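Local coordinates for proteasome activator protein PA26 (Trypanosoma brucei, PDB 1YAR) that probably stimulates peptide hydrolysis by the 20S proteasome, docking on its end rings as a heptameric 11S (PA28-family) activator and opening the gate, at residues Trp34-Leu39 and Val211-Ile215; Glu41-Ile45 and Arg79-Leu83; Glu51-Ile56 and Glu71-Gly75; Ile56-Tyr61 and Leu189-Ala194; Lys129-Gly134 and Pro143-Tyr149. One frame throughout, in Å; residues are numbered along the deposited sequence. Where two conformers were deposited one is given.

Interaction 1: Trp34-Leu39 and Val211-Ile215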
# COMPACT_ATOMS: atom_id res chain seq x y z
N TRP O 34 -68.25 -32.50 -76.94
CA TRP O 34 -67.73 -33.85 -76.72
C TRP O 34 -68.37 -34.47 -75.50
O TRP O 34 -68.70 -35.65 -75.51
CB TRP O 34 -66.20 -33.82 -76.56
CG TRP O 34 -65.45 -33.64 -77.84
CD1 TRP O 34 -65.98 -33.52 -79.10
CD2 TRP O 34 -64.02 -33.67 -78.02
NE1 TRP O 34 -64.98 -33.40 -80.03
CE2 TRP O 34 -63.76 -33.50 -79.40
CE3 TRP O 34 -62.93 -33.80 -77.13
CZ2 TRP O 34 -62.45 -33.46 -79.93
CZ3 TRP O 34 -61.62 -33.76 -77.66
CH2 TRP O 34 -61.40 -33.58 -79.04
N ALA O 35 -68.58 -33.67 -74.46
CA ALA O 35 -69.11 -34.19 -73.20
C ALA O 35 -70.56 -34.65 -73.33
O ALA O 35 -71.02 -35.47 -72.55
CB ALA O 35 -68.98 -33.15 -72.09
N ALA O 36 -71.24 -34.10 -74.33
CA ALA O 36 -72.67 -34.32 -74.49
C ALA O 36 -72.97 -35.14 -75.75
O ALA O 36 -72.93 -36.38 -75.71
CB ALA O 36 -73.41 -32.96 -74.53
N GLY O 37 -73.24 -34.44 -76.85
CA GLY O 37 -73.64 -35.08 -78.11
C GLY O 37 -72.66 -36.08 -78.71
O GLY O 37 -73.07 -37.09 -79.28
N THR O 38 -71.36 -35.81 -78.60
CA THR O 38 -70.34 -36.71 -79.19
C THR O 38 -70.37 -38.09 -78.55
O THR O 38 -70.48 -39.08 -79.25
CB THR O 38 -68.96 -36.09 -79.07
OG1 THR O 38 -68.94 -34.87 -79.81
CG2 THR O 38 -67.89 -36.97 -79.78
N LEU O 39 -70.29 -38.14 -77.23
CA LEU O 39 -70.34 -39.43 -76.52
C LEU O 39 -71.65 -40.18 -76.74
O LEU O 39 -71.67 -41.42 -76.86
CB LEU O 39 -70.05 -39.23 -75.03
CG LEU O 39 -68.58 -38.85 -74.77
CD1 LEU O 39 -68.42 -38.26 -73.38
CD2 LEU O 39 -67.67 -40.05 -74.96
N VAL O 211 -61.78 -39.67 -75.50
CA VAL O 211 -62.58 -38.45 -75.42
C VAL O 211 -62.81 -38.01 -73.96
O VAL O 211 -62.55 -36.85 -73.61
CB VAL O 211 -63.89 -38.58 -76.27
CG1 VAL O 211 -64.82 -37.37 -76.02
CG2 VAL O 211 -63.55 -38.62 -77.75
N ARG O 212 -63.22 -38.93 -73.10
CA ARG O 212 -63.42 -38.61 -71.68
C ARG O 212 -62.13 -38.13 -71.01
O ARG O 212 -62.15 -37.16 -70.23
CB ARG O 212 -64.02 -39.80 -70.93
CG ARG O 212 -65.45 -40.12 -71.36
CD ARG O 212 -66.15 -41.19 -70.55
NE ARG O 212 -67.60 -41.09 -70.75
CZ ARG O 212 -68.32 -41.94 -71.46
NH1 ARG O 212 -67.76 -43.01 -72.02
NH2 ARG O 212 -69.64 -41.73 -71.60
N ALA O 213 -61.01 -38.79 -71.32
CA ALA O 213 -59.70 -38.41 -70.78
C ALA O 213 -59.34 -36.98 -71.20
O ALA O 213 -58.80 -36.22 -70.40
CB ALA O 213 -58.60 -39.39 -71.27
N VAL O 214 -59.63 -36.62 -72.45
CA VAL O 214 -59.32 -35.26 -72.96
C VAL O 214 -60.23 -34.17 -72.34
O VAL O 214 -59.75 -33.09 -71.98
CB VAL O 214 -59.33 -35.17 -74.53
CG1 VAL O 214 -59.04 -33.75 -74.99
CG2 VAL O 214 -58.26 -36.10 -75.15
N ILE O 215 -61.51 -34.47 -72.18
CA ILE O 215 -62.42 -33.53 -71.47
C ILE O 215 -61.83 -33.21 -70.11
O ILE O 215 -61.68 -32.04 -69.75
CB ILE O 215 -63.82 -34.14 -71.31
CG1 ILE O 215 -64.47 -34.31 -72.69
CG2 ILE O 215 -64.70 -33.26 -70.37
CD1 ILE O 215 -65.58 -35.36 -72.69
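W34 reaches over from helix 24-57 to cross V211 and V214 of helix 183-226 at a slant, and its atoms can be followed outward one by one. CB faces two aliphatic tips, 3.8 Å from CG1 of V211 and 4.2 Å from CD1 of I215. CG and CE3 then pass the same V211 methyl more loosely. At its far side the indole meets CG1 of V214 edge-on, the methyl lying 3.7 Å from CZ3 and in the ring plane. With CG turned anti to the carbonyl carbon (chi1 -76°), the indole is carried to V214, while NE1 is engaged by Q90 of helix 71-99. Other side chains of that helix, and L126 of helix 111-130, pack against the indole too.

One turn on, L39 meets the polar end of R212 with its methyls: CD1 lies 3.9 Å from NE, and CD2 sits 4.0 Å above the guanidinium plane, over its centre. CD2 also touches V211 CG1, and CD1 touches I215 CD1. The I215 methyl settles on the backbone of A35, 3.8 Å from its CA. Between W34 and L39 the helix widens into a pi-type turn, closed by a long, weak bond from L39 N to W34 O.

L14 and L18 of a second subunit pack on A35 and I215. The segments run antiparallel, axes 10.5 Å apart at 165°, without a hydrogen bond between them: the hydrophobic seam of a long antiparallel helical bundle, as in 11S activator subunits.

Interaction 2: Glu41-Ile45 and Arg79-Leu83; sequences EIEGI and RYQDL
OE2 of E41 takes two donors: NE of R79 at 2.8 Å, on its syn side, and a water at 2.7 Å. That water also donates to O of R79, so it ties the carboxylate to the backbone of the helix from which the arginine springs. OE1 receives NH2 of R79 at 3.2 Å in an almost straight bond (174°), from above the carboxylate plane. The guanidinium thus grips side-on, one nitrogen to each oxygen, but the two planes stand 45° apart and the pairing is not flat. E41 gets there by bending at chi2 (66°), whereas R79 stays extended from CG to NE.

Beneath the salt bridge the contact turns apolar. CG1 of I45 lies 3.7 Å from NE of R79, over a face of the guanidinium, and the arginine lies close over the backbone of G44, whose CA is 3.8 Å from NH2. CD1 of I45 presses on CB of L83 at 3.7 Å. The branches of L83 diverge: CD2 slides along CG of E41, while CD1 meets CG1 of I42 at 3.8 Å. Helix 183-226 closes the inner side, with V200 against I45 and L207 against L83.

Two direct bonds and a bridging water, set at the margin of an aliphatic layer, should favour the charged forms of both partners and fix the rotation of the guanidinium.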
# COMPACT_ATOMS: atom_id res chain seq x y z
N GLU O 41 -73.47 -39.90 -79.56
CA GLU O 41 -73.41 -40.45 -80.92
C GLU O 41 -72.52 -41.70 -80.97
O GLU O 41 -72.88 -42.71 -81.59
CB GLU O 41 -72.96 -39.39 -81.94
CG GLU O 41 -72.64 -39.89 -83.36
CD GLU O 41 -73.84 -40.45 -84.13
OE1 GLU O 41 -75.01 -40.32 -83.67
OE2 GLU O 41 -73.63 -41.04 -85.23
N ILE O 42 -71.38 -41.64 -80.28
CA ILE O 42 -70.50 -42.81 -80.18
C ILE O 42 -71.25 -44.03 -79.63
O ILE O 42 -71.16 -45.13 -80.20
CB ILE O 42 -69.22 -42.50 -79.36
CG1 ILE O 42 -68.35 -41.45 -80.08
CG2 ILE O 42 -68.40 -43.76 -79.18
CD1 ILE O 42 -67.21 -40.90 -79.18
N GLU O 43 -71.99 -43.80 -78.54
CA GLU O 43 -72.87 -44.80 -77.91
C GLU O 43 -73.90 -45.37 -78.90
O GLU O 43 -74.17 -46.57 -78.90
CB GLU O 43 -73.59 -44.17 -76.71
CG GLU O 43 -74.07 -45.17 -75.67
CD GLU O 43 -75.20 -44.63 -74.79
OE1 GLU O 43 -75.45 -43.41 -74.79
OE2 GLU O 43 -75.84 -45.45 -74.10
N GLY O 44 -74.46 -44.50 -79.73
CA GLY O 44 -75.41 -44.89 -80.78
C GLY O 44 -74.78 -45.83 -81.81
O GLY O 44 -75.37 -46.84 -82.19
N ILE O 45 -73.57 -45.48 -82.24
CA ILE O 45 -72.82 -46.30 -83.19
C ILE O 45 -72.50 -47.66 -82.59
O ILE O 45 -72.66 -48.68 -83.26
CB ILE O 45 -71.54 -45.56 -83.67
CG1 ILE O 45 -71.94 -44.25 -84.37
CG2 ILE O 45 -70.70 -46.43 -84.64
CD1 ILE O 45 -70.82 -43.23 -84.54
N ARG O 79 -71.24 -44.26 -90.60
CA ARG O 79 -71.61 -43.45 -89.44
C ARG O 79 -70.40 -43.25 -88.52
O ARG O 79 -70.20 -42.16 -87.97
CB ARG O 79 -72.71 -44.18 -88.68
CG ARG O 79 -73.41 -43.35 -87.63
CD ARG O 79 -74.69 -43.99 -87.13
NE ARG O 79 -75.15 -43.31 -85.93
CZ ARG O 79 -76.05 -43.82 -85.10
NH1 ARG O 79 -76.59 -45.01 -85.35
NH2 ARG O 79 -76.41 -43.13 -84.02
N TYR O 80 -69.59 -44.30 -88.37
CA TYR O 80 -68.36 -44.21 -87.58
C TYR O 80 -67.38 -43.25 -88.23
O TYR O 80 -66.84 -42.35 -87.56
CB TYR O 80 -67.74 -45.60 -87.32
CG TYR O 80 -66.57 -45.52 -86.35
CD1 TYR O 80 -66.76 -45.07 -85.05
CD2 TYR O 80 -65.27 -45.86 -86.76
CE1 TYR O 80 -65.70 -44.97 -84.15
CE2 TYR O 80 -64.20 -45.76 -85.86
CZ TYR O 80 -64.44 -45.31 -84.57
OH TYR O 80 -63.40 -45.19 -83.67
N GLN O 81 -67.17 -43.39 -89.55
CA GLN O 81 -66.30 -42.49 -90.29
C GLN O 81 -66.72 -41.02 -90.17
O GLN O 81 -65.88 -40.15 -89.93
CB GLN O 81 -66.17 -42.93 -91.76
CG GLN O 81 -65.16 -42.12 -92.55
CD GLN O 81 -64.81 -42.76 -93.89
OE1 GLN O 81 -64.41 -42.07 -94.81
NE2 GLN O 81 -64.95 -44.08 -93.99
N ASP O 82 -68.03 -40.74 -90.29
CA ASP O 82 -68.51 -39.36 -90.13
C ASP O 82 -68.20 -38.83 -88.73
O ASP O 82 -67.76 -37.69 -88.57
CB ASP O 82 -70.02 -39.25 -90.41
CG ASP O 82 -70.38 -39.53 -91.87
OD1 ASP O 82 -69.49 -39.42 -92.76
OD2 ASP O 82 -71.53 -39.89 -92.21
N LEU O 83 -68.45 -39.66 -87.71
CA LEU O 83 -68.13 -39.27 -86.35
C LEU O 83 -66.62 -38.97 -86.20
O LEU O 83 -66.24 -37.94 -85.62
CB LEU O 83 -68.59 -40.37 -85.38
CG LEU O 83 -68.46 -40.22 -83.85
CD1 LEU O 83 -67.00 -40.36 -83.43
CD2 LEU O 83 -69.05 -38.91 -83.34
O HOH W 1 -71.96 -40.20 -87.17

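Interaction 3: Glu51-Ile56 and Glu71-Gly75. Unlike the reference sequence in segment 51-56: V55 (reference Thr).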
# COMPACT_ATOMS: atom_id res chain seq x y z
N GLU O 51 -75.88 -54.63 -82.84
CA GLU O 51 -77.10 -55.13 -83.48
C GLU O 51 -76.73 -55.87 -84.77
O GLU O 51 -77.13 -57.02 -84.97
CB GLU O 51 -78.06 -53.96 -83.72
CG GLU O 51 -79.18 -54.20 -84.73
CD GLU O 51 -80.12 -53.02 -84.83
OE1 GLU O 51 -81.16 -53.05 -84.12
OE2 GLU O 51 -79.82 -52.04 -85.58
N ALA O 52 -75.95 -55.21 -85.63
CA ALA O 52 -75.49 -55.79 -86.88
C ALA O 52 -74.66 -57.05 -86.60
O ALA O 52 -74.88 -58.08 -87.23
CB ALA O 52 -74.68 -54.77 -87.67
N HIS O 53 -73.74 -56.97 -85.64
CA HIS O 53 -72.93 -58.13 -85.25
C HIS O 53 -73.81 -59.33 -84.90
O HIS O 53 -73.54 -60.46 -85.32
CB HIS O 53 -72.04 -57.79 -84.05
CG HIS O 53 -70.98 -58.80 -83.78
ND1 HIS O 53 -71.02 -59.67 -82.71
CD2 HIS O 53 -69.85 -59.12 -84.46
CE1 HIS O 53 -69.96 -60.46 -82.74
NE2 HIS O 53 -69.24 -60.15 -83.79
N GLY O 54 -74.87 -59.08 -84.12
CA GLY O 54 -75.81 -60.13 -83.71
C GLY O 54 -76.46 -60.81 -84.90
O GLY O 54 -76.60 -62.03 -84.93
N VAL O 55 -76.84 -60.01 -85.89
CA VAL O 55 -77.44 -60.49 -87.13
C VAL O 55 -76.49 -61.40 -87.92
O VAL O 55 -76.89 -62.47 -88.41
CB VAL O 55 -77.97 -59.31 -88.01
CG1 VAL O 55 -78.56 -59.81 -89.32
CG2 VAL O 55 -79.03 -58.53 -87.24
N ILE O 56 -75.23 -61.00 -88.05
CA ILE O 56 -74.23 -61.81 -88.75
C ILE O 56 -73.95 -63.12 -88.00
O ILE O 56 -73.92 -64.17 -88.61
CB ILE O 56 -72.92 -61.03 -88.96
CG1 ILE O 56 -73.20 -59.71 -89.69
CG2 ILE O 56 -71.91 -61.88 -89.73
CD1 ILE O 56 -72.21 -58.64 -89.34
N GLU O 71 -75.82 -53.56 -96.78
CA GLU O 71 -76.05 -52.13 -96.56
C GLU O 71 -76.03 -51.74 -95.09
O GLU O 71 -75.61 -50.63 -94.75
CB GLU O 71 -77.41 -51.70 -97.14
CG GLU O 71 -77.51 -51.68 -98.66
CD GLU O 71 -78.96 -51.55 -99.13
OE1 GLU O 71 -79.50 -50.41 -99.13
OE2 GLU O 71 -79.56 -52.59 -99.50
N GLN O 72 -76.51 -52.63 -94.22
CA GLN O 72 -76.53 -52.36 -92.79
C GLN O 72 -75.10 -52.15 -92.26
O GLN O 72 -74.86 -51.26 -91.44
CB GLN O 72 -77.21 -53.50 -92.03
CG GLN O 72 -77.43 -53.18 -90.54
CD GLN O 72 -77.92 -54.37 -89.72
OE1 GLN O 72 -77.98 -55.49 -90.22
NE2 GLN O 72 -78.26 -54.12 -88.46
N LEU O 73 -74.15 -52.95 -92.73
CA LEU O 73 -72.77 -52.85 -92.25
C LEU O 73 -72.10 -51.61 -92.83
O LEU O 73 -71.40 -50.89 -92.12
CB LEU O 73 -71.95 -54.10 -92.59
CG LEU O 73 -72.42 -55.54 -92.34
CD1 LEU O 73 -71.17 -56.39 -92.18
CD2 LEU O 73 -73.34 -55.74 -91.16
N LEU O 74 -72.33 -51.37 -94.11
CA LEU O 74 -71.91 -50.13 -94.77
C LEU O 74 -72.41 -48.89 -94.00
O LEU O 74 -71.64 -47.96 -93.75
CB LEU O 74 -72.38 -50.06 -96.23
CG LEU O 74 -72.08 -51.25 -97.16
CD1 LEU O 74 -72.83 -51.13 -98.50
CD2 LEU O 74 -70.57 -51.40 -97.38
N GLY O 75 -73.69 -48.90 -93.59
CA GLY O 75 -74.26 -47.78 -92.83
C GLY O 75 -73.56 -47.55 -91.49
O GLY O 75 -73.25 -46.40 -91.14
O HOH W 2 -77.51 -51.96 -87.04
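The amide of Q72 lies with one face against A52, whose CA and CB come within 3.6 and 3.7 Å of NE2. Around the amide are also CG of E51, near NE2, and, more loosely, CG2 of V55 beside OE1. The side chains of E51 and Q72 cross at about a right angle, the carboxylate plane turned 53° from that of the amide. A water joins the two: it accepts from NE2 of Q72 at 2.7 Å and donates to OE2 of E51, also at 2.7 Å. Q72 spans the gap between the helices because it is fully drawn out, with CG anti to the backbone N (chi1 -172°) and chi2 likewise extended.

Deeper in, the contact is aliphatic. I56 and L73 reach toward each other tip to tip, CD1 of I56 lying 3.6 Å from CD2 of L73, and the same leucine methyl rests on CB of A52 at 3.9 Å. M197 of helix 183-226 also packs on A52 and I56, and Y154 of helix 150-166 on L73. The polar, hydrated edge therefore lies on the outside and the methyl contacts face the other helices.

Helix 24-57 nears its end here and helix 71-99 has just begun. Their segments cross antiparallel at 152° with axes 10.3 Å apart, as neighbouring long helices of an antiparallel bundle do near the connection between them, which here carries the short helix 64-67.

Interaction 4: Ile56-Tyr61 and Leu189-Ala194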
# COMPACT_ATOMS: atom_id res chain seq x y z
N ILE O 56 -75.23 -61.00 -88.05
CA ILE O 56 -74.23 -61.81 -88.75
C ILE O 56 -73.95 -63.12 -88.00
O ILE O 56 -73.92 -64.17 -88.61
CB ILE O 56 -72.92 -61.03 -88.96
CG1 ILE O 56 -73.20 -59.71 -89.69
CG2 ILE O 56 -71.91 -61.88 -89.73
CD1 ILE O 56 -72.21 -58.64 -89.34
N ARG O 57 -73.75 -63.03 -86.69
CA ARG O 57 -73.52 -64.21 -85.85
C ARG O 57 -74.58 -65.29 -86.08
O ARG O 57 -74.26 -66.48 -86.09
CB ARG O 57 -73.48 -63.80 -84.37
CG ARG O 57 -73.36 -64.96 -83.40
CD ARG O 57 -73.26 -64.54 -81.93
NE ARG O 57 -72.01 -63.81 -81.67
CZ ARG O 57 -70.85 -64.37 -81.33
NH1 ARG O 57 -70.73 -65.69 -81.21
NH2 ARG O 57 -69.79 -63.60 -81.13
N ASN O 58 -75.82 -64.87 -86.28
CA ASN O 58 -76.97 -65.76 -86.49
C ASN O 58 -77.22 -66.19 -87.93
O ASN O 58 -78.26 -66.79 -88.23
CB ASN O 58 -78.24 -65.13 -85.92
CG ASN O 58 -78.40 -65.35 -84.43
OD1 ASN O 58 -77.71 -66.20 -83.84
ND2 ASN O 58 -79.32 -64.61 -83.81
N SER O 59 -76.26 -65.91 -88.82
CA SER O 59 -76.40 -66.16 -90.25
C SER O 59 -75.54 -67.31 -90.72
O SER O 59 -74.42 -67.51 -90.23
CB SER O 59 -76.02 -64.91 -91.05
OG SER O 59 -76.97 -63.87 -90.88
N THR O 60 -76.06 -68.08 -91.68
CA THR O 60 -75.25 -69.02 -92.46
C THR O 60 -75.03 -68.40 -93.84
O THR O 60 -75.97 -67.87 -94.44
CB THR O 60 -75.95 -70.39 -92.59
OG1 THR O 60 -76.15 -70.94 -91.28
CG2 THR O 60 -75.04 -71.41 -93.25
N TYR O 61 -73.79 -68.45 -94.31
CA TYR O 61 -73.42 -67.76 -95.54
C TYR O 61 -73.26 -68.76 -96.68
O TYR O 61 -72.81 -69.88 -96.46
CB TYR O 61 -72.11 -67.01 -95.33
CG TYR O 61 -72.23 -65.59 -94.82
CD1 TYR O 61 -73.04 -65.26 -93.74
CD2 TYR O 61 -71.47 -64.57 -95.40
CE1 TYR O 61 -73.13 -63.94 -93.27
CE2 TYR O 61 -71.55 -63.26 -94.95
CZ TYR O 61 -72.37 -62.95 -93.89
OH TYR O 61 -72.43 -61.64 -93.45
N LEU O 189 -65.63 -64.86 -95.29
CA LEU O 189 -66.51 -63.78 -95.75
C LEU O 189 -67.42 -63.33 -94.64
O LEU O 189 -67.58 -62.12 -94.39
CB LEU O 189 -67.35 -64.23 -96.95
CG LEU O 189 -68.24 -63.18 -97.63
CD1 LEU O 189 -67.40 -62.14 -98.35
CD2 LEU O 189 -69.25 -63.88 -98.59
N ARG O 190 -68.02 -64.30 -93.96
CA ARG O 190 -68.85 -64.04 -92.79
C ARG O 190 -68.00 -63.41 -91.68
O ARG O 190 -68.49 -62.54 -90.96
CB ARG O 190 -69.48 -65.34 -92.31
CG ARG O 190 -70.39 -65.21 -91.14
CD ARG O 190 -71.09 -66.50 -90.82
NE ARG O 190 -71.72 -66.47 -89.51
CZ ARG O 190 -71.11 -66.82 -88.39
NH1 ARG O 190 -69.85 -67.23 -88.41
NH2 ARG O 190 -71.77 -66.76 -87.23
N GLN O 191 -66.75 -63.86 -91.55
CA GLN O 191 -65.89 -63.40 -90.45
C GLN O 191 -65.48 -61.95 -90.65
O GLN O 191 -65.35 -61.20 -89.68
CB GLN O 191 -64.66 -64.29 -90.26
CG GLN O 191 -64.11 -64.22 -88.79
CD GLN O 191 -65.17 -64.56 -87.74
OE1 GLN O 191 -65.83 -65.60 -87.84
NE2 GLN O 191 -65.32 -63.70 -86.74
N ILE O 192 -65.26 -61.57 -91.91
CA ILE O 192 -64.99 -60.18 -92.24
C ILE O 192 -66.18 -59.31 -91.84
O ILE O 192 -66.01 -58.30 -91.16
CB ILE O 192 -64.63 -60.02 -93.74
CG1 ILE O 192 -63.22 -60.54 -94.01
CG2 ILE O 192 -64.74 -58.54 -94.17
CD1 ILE O 192 -62.95 -60.84 -95.48
N ASP O 193 -67.40 -59.72 -92.22
CA ASP O 193 -68.60 -58.98 -91.80
C ASP O 193 -68.72 -58.86 -90.28
O ASP O 193 -68.93 -57.77 -89.76
CB ASP O 193 -69.88 -59.59 -92.37
CG ASP O 193 -70.00 -59.38 -93.86
OD1 ASP O 193 -69.16 -58.65 -94.46
OD2 ASP O 193 -70.88 -59.92 -94.54
N ALA O 194 -68.57 -59.98 -89.58
CA ALA O 194 -68.64 -59.96 -88.13
C ALA O 194 -67.52 -59.11 -87.51
O ALA O 194 -67.78 -58.30 -86.62
CB ALA O 194 -68.60 -61.38 -87.56
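R190 and Y61 carry the contact, the arginine chain lying across the tyrosine ring. CB of R190 stands 3.6 Å above the ring centroid, only 8° off the normal, a CH-pi contact, while CD2 of L189 and OD2 of D193 lie at the ring edge. The phenol OH donates to D193 OD2 at 2.6 Å, which accepts with its anti lone pair.

Extended from CG to NE, R190 passes over the ring to the carbonyls of I56 and R57 at the end of helix 24-57 and of S59 just beyond it. NH2 donates to R57 O at 2.8 Å, lying 33° out of the carbonyl plane; NE gives weak bonds to S59 O at 3.0 Å and to I56 O at 3.3 Å. On the inner side, CD1 of I56 sits 3.4 Å from D193 O, and its CG2 meets CB of A194.

A second shell positions these groups. D193 OD1 takes a salt bridge from R158 and a hydrogen bond from Y154, both of helix 150-166; S59 OG bonds to V55 O, and R57 pairs with D82 of a second subunit.

Carbonyls gathered at a helix C-terminus carry negative potential, so the cationic arginine should be favoured there, and R158 probably keeps D193 ionised as the phenol's acceptor.

Interaction 5: Lys129-Gly134 and Pro143-Tyr149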
# COMPACT_ATOMS: atom_id res chain seq x y z
N LYS O 129 -53.35 -41.85 -83.33
CA LYS O 129 -53.47 -43.23 -82.91
C LYS O 129 -54.92 -43.69 -82.79
O LYS O 129 -55.30 -44.64 -83.46
CB LYS O 129 -52.71 -43.49 -81.62
CG LYS O 129 -51.21 -43.25 -81.75
CD LYS O 129 -50.54 -43.49 -80.41
CE LYS O 129 -49.02 -43.40 -80.49
NZ LYS O 129 -48.42 -43.52 -79.11
N THR O 130 -55.72 -43.02 -81.96
CA THR O 130 -57.10 -43.47 -81.69
C THR O 130 -57.96 -43.44 -82.96
O THR O 130 -58.73 -44.38 -83.21
CB THR O 130 -57.75 -42.60 -80.60
OG1 THR O 130 -56.83 -42.43 -79.51
CG2 THR O 130 -58.95 -43.30 -79.96
N LEU O 131 -57.84 -42.35 -83.74
CA LEU O 131 -58.65 -42.18 -84.96
C LEU O 131 -57.98 -42.77 -86.18
O LEU O 131 -58.61 -42.88 -87.24
CB LEU O 131 -58.97 -40.70 -85.19
CG LEU O 131 -59.81 -40.00 -84.11
CD1 LEU O 131 -59.95 -38.53 -84.48
CD2 LEU O 131 -61.19 -40.68 -83.88
N GLY O 132 -56.69 -43.09 -86.07
CA GLY O 132 -55.93 -43.67 -87.18
C GLY O 132 -55.97 -42.83 -88.46
O GLY O 132 -56.22 -43.34 -89.55
N SER O 133 -55.71 -41.54 -88.33
CA SER O 133 -55.99 -40.58 -89.41
C SER O 133 -54.86 -40.46 -90.41
O SER O 133 -55.05 -39.95 -91.51
CB SER O 133 -56.26 -39.21 -88.82
OG SER O 133 -55.14 -38.77 -88.06
N GLY O 134 -53.67 -40.95 -90.04
CA GLY O 134 -52.52 -40.82 -90.90
C GLY O 134 -52.53 -41.79 -92.06
O GLY O 134 -53.23 -42.80 -92.03
N PRO O 143 -52.75 -49.04 -82.70
CA PRO O 143 -53.36 -49.63 -81.51
C PRO O 143 -54.91 -49.59 -81.48
O PRO O 143 -55.55 -50.27 -80.67
CB PRO O 143 -52.78 -48.80 -80.36
CG PRO O 143 -52.48 -47.42 -80.98
CD PRO O 143 -52.14 -47.73 -82.41
N THR O 144 -55.52 -48.81 -82.36
CA THR O 144 -56.98 -48.73 -82.38
C THR O 144 -57.51 -49.94 -83.18
O THR O 144 -56.87 -50.37 -84.15
CB THR O 144 -57.40 -47.36 -82.96
OG1 THR O 144 -58.82 -47.16 -82.80
CG2 THR O 144 -57.19 -47.32 -84.46
N PRO O 145 -58.62 -50.54 -82.76
CA PRO O 145 -59.17 -51.70 -83.49
C PRO O 145 -59.50 -51.39 -84.95
O PRO O 145 -59.38 -52.26 -85.82
CB PRO O 145 -60.43 -52.05 -82.69
CG PRO O 145 -60.09 -51.57 -81.31
CD PRO O 145 -59.40 -50.24 -81.54
N ILE O 146 -59.89 -50.15 -85.22
CA ILE O 146 -60.21 -49.72 -86.56
C ILE O 146 -60.05 -48.21 -86.66
O ILE O 146 -60.43 -47.48 -85.74
CB ILE O 146 -61.63 -50.23 -86.98
CG1 ILE O 146 -61.73 -50.37 -88.49
CG2 ILE O 146 -62.77 -49.40 -86.37
CD1 ILE O 146 -63.06 -51.05 -88.94
N GLY O 147 -59.48 -47.74 -87.75
CA GLY O 147 -59.28 -46.31 -87.93
C GLY O 147 -60.29 -45.58 -88.80
O GLY O 147 -61.34 -46.12 -89.15
N MET O 148 -59.93 -44.36 -89.19
CA MET O 148 -60.80 -43.45 -89.95
C MET O 148 -61.18 -43.89 -91.36
O MET O 148 -62.14 -43.38 -91.95
CB MET O 148 -60.12 -42.10 -90.06
CG MET O 148 -60.26 -41.25 -88.85
SD MET O 148 -59.89 -39.56 -89.26
CE MET O 148 -61.42 -39.10 -90.07
N TYR O 149 -60.40 -44.79 -91.93
CA TYR O 149 -60.67 -45.28 -93.28
C TYR O 149 -61.17 -46.72 -93.24
O TYR O 149 -60.73 -47.56 -94.00
CB TYR O 149 -59.42 -45.08 -94.15
CG TYR O 149 -58.81 -43.71 -93.89
CD1 TYR O 149 -57.59 -43.59 -93.21
CD2 TYR O 149 -59.49 -42.56 -94.26
CE1 TYR O 149 -57.06 -42.33 -92.93
CE2 TYR O 149 -58.96 -41.29 -94.00
CZ TYR O 149 -57.74 -41.19 -93.34
OH TYR O 149 -57.24 -39.95 -93.07
O HOH W 3 -61.01 -45.34 -84.47
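The two backbones come together at a pair of glycines, CA of G132 lying 4.3 Å from CA of G147, where the chain leaves helix 111-130 and G132 turns with positive phi (55°). Close by, M148 N gives a weak bond to L131 O at 2.8 Å.

The side chains grip on either side of this crossing. On one, T144 sends OG1, anti to its own N (chi1 -171°), to T130 O at 2.8 Å. The same carbonyl receives a water, also at 2.8 Å, which donates in turn to I146 O at 2.6 Å; two donors therefore hold T130 O, and the water bridges the main chains. The methyl of T144 packs on K129 O, and CG of P143 leans on CB of K129. On the other side, Y149 points its hydroxyl at S133 O and donates at 2.7 Å, the carbonyl oxygen lying at the ring edge. S133 OG turns back to O of E127 in helix 111-130.

Neighbouring subunits close in on the loop: E135 of a second subunit bonds to G147 N, and K199 of a third makes a cation-pi contact with Y149, which occupies the N-cap position of helix 150-166. The arrangement is that of a loop between helices 111-130 and 150-166 whose two ends are held together by side-chain-to-backbone hydrogen bonds, at a subunit interface of the ring.

Interactions 1, 2 and 3 follow one another along helix 24-57: 1 and 2 have centres 13 Å apart and meet where T38 CG2 approaches L83 CD2 at 4.2 Å, while 2 and 3 lie 14 Å apart on the same helix pair. Interaction 4 shares I56 with interaction 3, its centre 10 Å away, and L73 CD1 touches D193 CB at 3.5 Å. Helix 183-226 serves both 1 and 4, whose centres are about 32 Å apart, so they pin this helix at two well-separated levels. Interaction 5 packs beside interaction 2, Y80 CE2 lying 3.9 Å from I146 CG2. The third subunit touches both interaction 2 and interaction 5, tying bundle and loop to the ring.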